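Membrane protein (Acinetobacter baumannii AB307-0294, PDB 5DL5) forms a beta-barrel channel of the OprD porin family in the outer membrane and probably lets small molecules, perhaps including antibiotics, pass across it. Local coordinates at residues 227-230 against 234-237; 366-371 against 405-410; 216-221 against 313-318. All coordinates share one frame; numbering follows the deposited sequence.

Interaction 1. Residues 227-230 against 234-237; sequences QPLA and SLTY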
loop_
_atom_site.group_PDB
_atom_site.type_symbol
_atom_site.label_atom_id
_atom_site.label_comp_id
_atom_site.label_asym_id
_atom_site.label_seq_id
_atom_site.Cartn_x
_atom_site.Cartn_y
_atom_site.Cartn_z
ATOM N N GLN A 227 23.201 -6.415 -8.529
ATOM C CA GLN A 227 24.460 -6.962 -8.924
ATOM C C GLN A 227 24.436 -7.476 -10.397
ATOM O O GLN A 227 23.868 -8.516 -10.702
ATOM C CB GLN A 227 24.748 -8.043 -7.908
ATOM C CG GLN A 227 26.203 -8.068 -7.507
ATOM C CD GLN A 227 26.948 -8.736 -8.527
ATOM O OE1 GLN A 227 26.421 -9.670 -9.068
ATOM N NE2 GLN A 227 28.118 -8.246 -8.884
ATOM N N PRO A 228 24.982 -6.689 -11.319
ATOM C CA PRO A 228 25.051 -7.002 -12.750
ATOM C C PRO A 228 25.724 -8.317 -13.007
ATOM O O PRO A 228 26.660 -8.624 -12.280
ATOM C CB PRO A 228 25.956 -5.889 -13.310
ATOM C CG PRO A 228 25.721 -4.749 -12.400
ATOM C CD PRO A 228 25.585 -5.375 -11.042
ATOM N N LEU A 229 25.202 -9.085 -13.952
ATOM C CA LEU A 229 25.742 -10.371 -14.356
ATOM C C LEU A 229 25.859 -10.321 -15.898
ATOM O O LEU A 229 25.314 -9.398 -16.529
ATOM C CB LEU A 229 24.774 -11.507 -13.934
ATOM C CG LEU A 229 24.548 -11.828 -12.445
ATOM C CD1 LEU A 229 23.551 -12.960 -12.272
ATOM C CD2 LEU A 229 25.866 -12.277 -11.862
ATOM N N ALA A 230 26.494 -11.332 -16.500
ATOM C CA ALA A 230 26.573 -11.451 -17.968
ATOM C C ALA A 230 25.205 -11.651 -18.637
ATOM O O ALA A 230 24.257 -12.137 -18.010
ATOM C CB ALA A 230 27.545 -12.577 -18.396
ATOM N N SER A 234 20.912 -10.039 -13.987
ATOM C CA SER A 234 21.286 -9.445 -12.753
ATOM C C SER A 234 20.673 -10.186 -11.646
ATOM O O SER A 234 19.715 -10.888 -11.830
ATOM C CB SER A 234 20.775 -7.982 -12.626
ATOM O OG SER A 234 19.358 -7.985 -12.585
ATOM N N LEU A 235 21.218 -9.895 -10.497
ATOM C CA LEU A 235 20.739 -10.363 -9.244
ATOM C C LEU A 235 20.484 -9.174 -8.390
ATOM O O LEU A 235 21.374 -8.365 -8.233
ATOM C CB LEU A 235 21.779 -11.273 -8.597
ATOM C CG LEU A 235 21.069 -12.497 -8.014
ATOM C CD1 LEU A 235 21.118 -13.610 -9.032
ATOM C CD2 LEU A 235 21.697 -12.929 -6.703
ATOM N N THR A 236 19.295 -9.086 -7.828
ATOM C CA THR A 236 18.949 -8.022 -6.936
ATOM C C THR A 236 18.583 -8.613 -5.562
ATOM O O THR A 236 17.687 -9.470 -5.464
ATOM C CB THR A 236 17.726 -7.241 -7.491
ATOM O OG1 THR A 236 18.069 -6.842 -8.788
ATOM C CG2 THR A 236 17.243 -6.010 -6.578
ATOM N N TYR A 237 19.228 -8.062 -4.517
ATOM C CA TYR A 237 18.986 -8.433 -3.170
ATOM C C TYR A 237 18.340 -7.317 -2.445
ATOM O O TYR A 237 18.673 -6.151 -2.636
ATOM C CB TYR A 237 20.308 -8.691 -2.443
ATOM C CG TYR A 237 21.191 -9.710 -3.073
ATOM C CD1 TYR A 237 22.179 -9.323 -3.970
ATOM C CD2 TYR A 237 21.096 -11.012 -2.732
ATOM C CE1 TYR A 237 23.065 -10.243 -4.501
ATOM C CE2 TYR A 237 21.944 -11.950 -3.239
ATOM C CZ TYR A 237 22.934 -11.544 -4.116
ATOM O OH TYR A 237 23.740 -12.490 -4.654
#
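Leu229 and Leu235 meet across the end of a beta hairpin, where strand 216-229 turns back into strand 233-246 of the porin barrel. Here segments 227-229 and 234-237 run antiparallel, at 163° to each other. The strand order, together with the periplasmic chain ends usual in porins, places this turn probably at the periplasmic end of the barrel. The leucine side chains approach at a slant. CD1 of Leu229 lies 4.1 Å from CD1 of Leu235, and the same methyl rests 4.0 Å from the carbonyl carbon of Ser234. Leu229 brings its branch there because CG stands beside its own backbone N (chi1 -67°), and from that position the fully extended chi2 carries CD1 over the opposing strand. Tyr284 of the next strand, 273-286, touches both leucines, so the packing extends to a third strand.

Gln227 and Leu235 form a hydrogen-bonded pair whose side chains share one face of the sheet. Their CB atoms stand 4.4 Å apart. Two residues further along, the ring of Tyr237 turns an edge to Gln227, with CB of Gln227 close to the ring plane and 4.4 Å from CE1 of Tyr237. Pro228 and Ser234, the neighbouring non-hydrogen-bonded pair, occupy the other face. Here CB of Ser234 lies 4.4 Å from CA of Pro228, and the serine is buried while the proline remains exposed.

Between the two segments run two backbone bonds, from Gln227 N to Leu235 O at 2.7 Å and from Leu235 N to Gln227 O at 3.0 Å. The carbonyl of Gln227 also receives a bent CA-H contact from Ser234, whose CA sits 3.4 Å from Gln227 O.

Interaction 2. Residues 366-371 against 405-410; sequences RNVTDD and SDAYQG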
loop_
_atom_site.group_PDB
_atom_site.type_symbol
_atom_site.label_atom_id
_atom_site.label_comp_id
_atom_site.label_asym_id
_atom_site.label_seq_id
_atom_site.Cartn_x
_atom_site.Cartn_y
_atom_site.Cartn_z
ATOM N N ARG A 366 -3.837 -16.797 19.720
ATOM C CA ARG A 366 -3.784 -16.644 21.131
ATOM C C ARG A 366 -4.706 -17.640 21.770
ATOM O O ARG A 366 -5.844 -17.703 21.361
ATOM C CB ARG A 366 -4.296 -15.175 21.472
ATOM C CG ARG A 366 -4.340 -14.957 23.013
ATOM C CD ARG A 366 -4.641 -13.483 23.315
ATOM N NE ARG A 366 -6.051 -13.259 22.995
ATOM C CZ ARG A 366 -7.052 -13.491 23.856
ATOM N NH1 ARG A 366 -6.813 -13.844 25.111
ATOM N NH2 ARG A 366 -8.310 -13.291 23.473
ATOM N N ASN A 367 -4.251 -18.389 22.762
ATOM C CA ASN A 367 -5.045 -19.443 23.447
ATOM C C ASN A 367 -5.529 -20.635 22.579
ATOM O O ASN A 367 -6.428 -21.376 23.036
ATOM C CB ASN A 367 -6.299 -18.875 24.167
ATOM C CG ASN A 367 -5.968 -18.056 25.385
ATOM O OD1 ASN A 367 -4.911 -18.244 26.010
ATOM N ND2 ASN A 367 -6.870 -17.120 25.728
ATOM N N VAL A 368 -5.022 -20.768 21.330
ATOM C CA VAL A 368 -5.402 -21.883 20.473
ATOM C C VAL A 368 -4.172 -22.712 20.099
ATOM O O VAL A 368 -4.216 -23.850 20.337
ATOM C CB VAL A 368 -6.222 -21.445 19.233
ATOM C CG1 VAL A 368 -6.568 -22.651 18.347
ATOM C CG2 VAL A 368 -7.514 -20.726 19.683
ATOM N N THR A 369 -3.100 -22.122 19.564
ATOM C CA THR A 369 -1.972 -22.890 19.039
ATOM C C THR A 369 -0.816 -21.969 18.777
ATOM O O THR A 369 -0.978 -20.762 18.513
ATOM C CB THR A 369 -2.303 -23.523 17.651
ATOM O OG1 THR A 369 -1.210 -24.283 17.183
ATOM C CG2 THR A 369 -2.533 -22.457 16.568
ATOM N N ASP A 370 0.336 -22.584 18.645
ATOM C CA ASP A 370 1.581 -21.927 18.315
ATOM C C ASP A 370 1.947 -22.325 16.868
ATOM O O ASP A 370 2.970 -21.855 16.324
ATOM C CB ASP A 370 2.692 -22.358 19.330
ATOM C CG ASP A 370 2.564 -21.670 20.683
ATOM O OD1 ASP A 370 2.126 -20.535 20.723
ATOM O OD2 ASP A 370 2.894 -22.274 21.731
ATOM N N ASP A 371 1.148 -23.165 16.206
ATOM C CA ASP A 371 1.628 -23.771 14.973
ATOM C C ASP A 371 0.785 -23.621 13.713
ATOM O O ASP A 371 0.941 -24.411 12.773
ATOM C CB ASP A 371 1.821 -25.278 15.220
ATOM C CG ASP A 371 2.665 -25.563 16.455
ATOM O OD1 ASP A 371 3.837 -25.154 16.456
ATOM O OD2 ASP A 371 2.182 -26.170 17.448
ATOM N N SER A 405 -4.715 -23.181 8.061
ATOM C CA SER A 405 -5.216 -24.186 9.061
ATOM C C SER A 405 -6.519 -23.749 9.768
ATOM O O SER A 405 -6.986 -22.581 9.678
ATOM C CB SER A 405 -4.167 -24.612 10.135
ATOM O OG SER A 405 -3.385 -23.618 10.537
ATOM N N ASP A 406 -7.091 -24.678 10.479
ATOM C CA ASP A 406 -8.371 -24.476 11.201
ATOM C C ASP A 406 -8.377 -23.255 12.155
ATOM O O ASP A 406 -9.417 -22.547 12.240
ATOM C CB ASP A 406 -8.692 -25.685 12.074
ATOM C CG ASP A 406 -8.904 -26.884 11.283
ATOM O OD1 ASP A 406 -9.139 -26.669 10.083
ATOM O OD2 ASP A 406 -8.900 -28.036 11.834
ATOM N N ALA A 407 -7.206 -23.016 12.787
ATOM C CA ALA A 407 -7.029 -22.004 13.799
ATOM C C ALA A 407 -6.915 -20.580 13.206
ATOM O O ALA A 407 -6.916 -19.658 13.929
ATOM C CB ALA A 407 -5.753 -22.367 14.568
ATOM N N TYR A 408 -6.716 -20.443 11.896
ATOM C CA TYR A 408 -6.486 -19.190 11.185
ATOM C C TYR A 408 -7.470 -19.007 10.056
ATOM O O TYR A 408 -7.111 -18.748 8.895
ATOM C CB TYR A 408 -5.063 -19.143 10.647
ATOM C CG TYR A 408 -4.355 -17.817 10.473
ATOM C CD1 TYR A 408 -4.185 -16.912 11.552
ATOM C CD2 TYR A 408 -3.780 -17.481 9.256
ATOM C CE1 TYR A 408 -3.433 -15.663 11.448
ATOM C CE2 TYR A 408 -3.115 -16.253 9.122
ATOM C CZ TYR A 408 -2.900 -15.374 10.259
ATOM O OH TYR A 408 -2.197 -14.239 9.940
ATOM N N GLN A 409 -8.714 -19.008 10.441
ATOM C CA GLN A 409 -9.842 -18.824 9.546
ATOM C C GLN A 409 -10.380 -17.422 9.913
ATOM O O GLN A 409 -9.847 -16.448 9.437
ATOM C CB GLN A 409 -10.882 -19.964 9.690
ATOM C CG GLN A 409 -10.407 -21.340 9.184
ATOM C CD GLN A 409 -9.969 -21.362 7.717
ATOM O OE1 GLN A 409 -10.742 -20.979 6.789
ATOM N NE2 GLN A 409 -8.745 -21.909 7.484
ATOM N N GLY A 410 -11.347 -17.337 10.819
ATOM C CA GLY A 410 -11.963 -16.082 11.208
ATOM C C GLY A 410 -10.953 -15.179 11.928
ATOM O O GLY A 410 -11.060 -13.969 11.828
#
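Ala407 presents its single methyl to two side chains of the facing loop, and the contact between 366-371 and 405-410 is wholly apolar. CB of Ala407 lies 3.8 Å from CG2 of Thr369 and 3.9 Å from CG1 of Val368, so one carbon meets two neighbouring branches.

No hydrogen bond crosses between the segments; the polar bonds instead shape each loop from within. In Thr369 the hydroxyl points opposite the backbone N (chi1 -179°). There Thr369 OG1 accepts from Asp371 N at 2.8 Å, an ST turn, which leaves CG2 as the branch directed at the alanine. On the other side Ser405 O holds two donors that come from opposite faces of its carbonyl plane: Tyr408 N at 3.1 Å, closing a type I turn, and Gln409 NE2 at 2.9 Å, in a nearly straight bond. Ser405 OG also binds Gln373 N, which ties this turn to strand 371-384.

Val368 and Thr369 together face Val365 in a classic beta bulge. Bulge, ST turn and type I turn shape two hairpin connections that lie side by side at the rim of a porin barrel, probably its extracellular one.

Interaction 3. Residues 216-221 against 313-318; sequences LERHYA and FQSIYL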
loop_
_atom_site.group_PDB
_atom_site.type_symbol
_atom_site.label_atom_id
_atom_site.label_comp_id
_atom_site.label_asym_id
_atom_site.label_seq_id
_atom_site.Cartn_x
_atom_site.Cartn_y
_atom_site.Cartn_z
ATOM N N LEU A 216 0.865 4.199 17.917
ATOM C CA LEU A 216 1.987 3.416 17.700
ATOM C C LEU A 216 3.176 4.248 17.261
ATOM O O LEU A 216 2.993 5.374 16.771
ATOM C CB LEU A 216 1.728 2.375 16.607
ATOM C CG LEU A 216 1.229 2.827 15.216
ATOM C CD1 LEU A 216 2.332 2.937 14.186
ATOM C CD2 LEU A 216 0.343 1.736 14.663
ATOM N N GLU A 217 4.331 3.631 17.389
ATOM C CA GLU A 217 5.604 4.095 16.891
ATOM C C GLU A 217 6.094 3.050 15.939
ATOM O O GLU A 217 5.947 1.831 16.198
ATOM C CB GLU A 217 6.617 4.365 18.053
ATOM C CG GLU A 217 6.046 5.329 19.060
ATOM C CD GLU A 217 6.895 5.512 20.340
ATOM O OE1 GLU A 217 7.670 4.581 20.803
ATOM O OE2 GLU A 217 6.709 6.618 20.922
ATOM N N ARG A 218 6.617 3.500 14.816
ATOM C CA ARG A 218 7.033 2.584 13.789
ATOM C C ARG A 218 8.246 3.077 13.046
ATOM O O ARG A 218 8.328 4.274 12.740
ATOM C CB ARG A 218 5.880 2.310 12.824
ATOM C CG ARG A 218 6.232 1.357 11.703
ATOM C CD ARG A 218 4.980 0.623 11.177
ATOM N NE ARG A 218 4.161 1.454 10.449
ATOM C CZ ARG A 218 2.801 1.337 10.303
ATOM N NH1 ARG A 218 2.049 0.462 10.960
ATOM N NH2 ARG A 218 2.223 2.270 9.610
ATOM N N HIS A 219 9.214 2.184 12.856
ATOM C CA HIS A 219 10.358 2.472 12.032
ATOM C C HIS A 219 10.486 1.484 10.909
ATOM O O HIS A 219 10.124 0.314 11.089
ATOM C CB HIS A 219 11.610 2.518 12.929
ATOM C CG HIS A 219 11.544 3.578 14.005
ATOM N ND1 HIS A 219 11.023 3.342 15.258
ATOM C CD2 HIS A 219 11.862 4.897 13.976
ATOM C CE1 HIS A 219 11.064 4.451 15.971
ATOM N NE2 HIS A 219 11.556 5.408 15.210
ATOM N N TYR A 220 11.045 1.916 9.785
ATOM C CA TYR A 220 11.218 1.070 8.585
ATOM C C TYR A 220 12.644 1.345 8.120
ATOM O O TYR A 220 13.113 2.484 8.136
ATOM C CB TYR A 220 10.258 1.463 7.468
ATOM C CG TYR A 220 10.502 0.832 6.087
ATOM C CD1 TYR A 220 10.005 -0.429 5.773
ATOM C CD2 TYR A 220 11.207 1.508 5.139
ATOM C CE1 TYR A 220 10.209 -0.986 4.562
ATOM C CE2 TYR A 220 11.474 0.912 3.914
ATOM C CZ TYR A 220 10.891 -0.277 3.630
ATOM O OH TYR A 220 11.084 -0.874 2.445
ATOM N N ALA A 221 13.314 0.301 7.652
ATOM C CA ALA A 221 14.612 0.426 6.978
ATOM C C ALA A 221 14.593 -0.475 5.727
ATOM O O ALA A 221 13.991 -1.545 5.734
ATOM C CB ALA A 221 15.727 -0.087 7.937
ATOM N N PHE A 313 -3.206 2.119 4.947
ATOM C CA PHE A 313 -3.595 0.834 4.450
ATOM C C PHE A 313 -2.539 0.116 3.588
ATOM O O PHE A 313 -2.640 -1.029 3.337
ATOM C CB PHE A 313 -4.939 1.029 3.714
ATOM C CG PHE A 313 -5.634 -0.233 3.347
ATOM C CD1 PHE A 313 -6.439 -0.834 4.248
ATOM C CD2 PHE A 313 -5.445 -0.805 2.131
ATOM C CE1 PHE A 313 -7.099 -2.010 3.942
ATOM C CE2 PHE A 313 -6.134 -1.957 1.780
ATOM C CZ PHE A 313 -6.961 -2.542 2.690
ATOM N N GLN A 314 -1.534 0.791 3.036
ATOM C CA GLN A 314 -0.576 0.197 2.205
ATOM C C GLN A 314 0.800 0.199 2.893
ATOM O O GLN A 314 1.829 0.066 2.214
ATOM C CB GLN A 314 -0.506 0.981 0.871
ATOM C CG GLN A 314 0.059 0.194 -0.287
ATOM C CD GLN A 314 -0.586 0.654 -1.593
ATOM O OE1 GLN A 314 -1.729 0.432 -1.826
ATOM N NE2 GLN A 314 0.147 1.395 -2.384
ATOM N N SER A 315 0.848 0.361 4.227
ATOM C CA SER A 315 2.128 0.475 4.939
ATOM C C SER A 315 2.781 -0.937 5.122
ATOM O O SER A 315 2.994 -1.386 6.230
ATOM C CB SER A 315 1.941 1.157 6.287
ATOM O OG SER A 315 1.475 2.459 6.072
ATOM N N ILE A 316 3.069 -1.622 4.018
ATOM C CA ILE A 316 3.420 -3.068 4.015
ATOM C C ILE A 316 4.447 -3.253 2.902
ATOM O O ILE A 316 4.154 -3.931 1.951
ATOM C CB ILE A 316 2.149 -3.929 3.975
ATOM C CG1 ILE A 316 2.379 -5.429 3.956
ATOM C CG2 ILE A 316 1.318 -3.789 2.745
ATOM C CD1 ILE A 316 2.865 -6.082 5.182
ATOM N N TYR A 317 5.610 -2.621 2.985
ATOM C CA TYR A 317 6.624 -2.646 1.894
ATOM C C TYR A 317 7.536 -3.925 2.088
ATOM O O TYR A 317 8.655 -3.849 2.506
ATOM C CB TYR A 317 7.417 -1.356 1.890
ATOM C CG TYR A 317 6.716 -0.112 1.161
ATOM C CD1 TYR A 317 5.415 0.223 1.399
ATOM C CD2 TYR A 317 7.430 0.734 0.405
ATOM C CE1 TYR A 317 4.802 1.289 0.790
ATOM C CE2 TYR A 317 6.865 1.862 -0.192
ATOM C CZ TYR A 317 5.521 2.110 0.002
ATOM O OH TYR A 317 4.930 3.196 -0.564
ATOM N N LEU A 318 6.929 -5.097 1.987
ATOM C CA LEU A 318 7.589 -6.393 2.206
ATOM C C LEU A 318 7.163 -7.333 1.032
ATOM O O LEU A 318 6.125 -7.094 0.423
ATOM C CB LEU A 318 7.066 -6.986 3.503
ATOM C CG LEU A 318 7.471 -6.212 4.761
ATOM C CD1 LEU A 318 6.742 -6.743 5.968
ATOM C CD2 LEU A 318 8.923 -6.292 5.043
#
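Ser315 OG, which faces Arg218 of the barrel wall, is gripped by several groups: it bonds to Asp311 O and receives the N-H of Ala136, while Gly312 O adds a weak bond. Arg218 NH2 lies 3.6 Å from this hydroxyl and 3.5 Å from Ser315 CB, a packing contact and not a hydrogen bond. The guanidinium spends its polar bonds elsewhere, NH1 in a salt bridge with Asp311 OD2 and NH2 on Val134 O. Arg218 reaches inward from strand 216-229 with CG opposite its backbone N (chi1 180°), then bends at chi3 (72°) to deliver the flat group. Leu216 CD1 lies over one guanidinium face, 4.0 Å from its plane and displaced to its margin.

Two residues along the same strand, Tyr220 touches Tyr317, the two side chains crossing at about a right angle. It is the far end of Tyr220 that makes the contact: OH is 3.7 Å from Tyr317 CB, and CE1 is 3.9 Å from the same carbon. Tyr317 O approaches the edge of the Tyr220 ring, near its plane. Tyr242, on the adjacent strand, meets the Tyr220 ring and also bonds through OH to Tyr317 N, so the wall holds the loop backbone as well as its side chain.

Inverse gamma turns centred on Ser315 and Tyr317 give the loop its tight course. With its charge balanced by Asp311 and a further N-H taken up by Val134 O, the buried arginine is probably held as a cation, linking the barrel wall to two separate inward-folded loops, an architecture consistent with narrowing of a porin channel.

Interactions 1 and 3 both draw on strand 216-229 but at different levels of the barrel, their centres about 27 Å apart. Interaction 1 is a surface contact at a strand end, where backbone pairing and aliphatic packing join adjacent strands. Interaction 3 is buried, about 10 Å from the centre of the chain, and packs an arginine and a tyrosine of the wall on a loop, the arginine being paired with Asp311 nearby. Interaction 2, again at the surface, brings together two interstrand loops by methyl contact alone. The buried contact thus brings polar side chains together, whereas side chains at the two surface contacts meet mainly through carbon; the polar bonds of interaction 2 stay within its loops or go to strand 371-384.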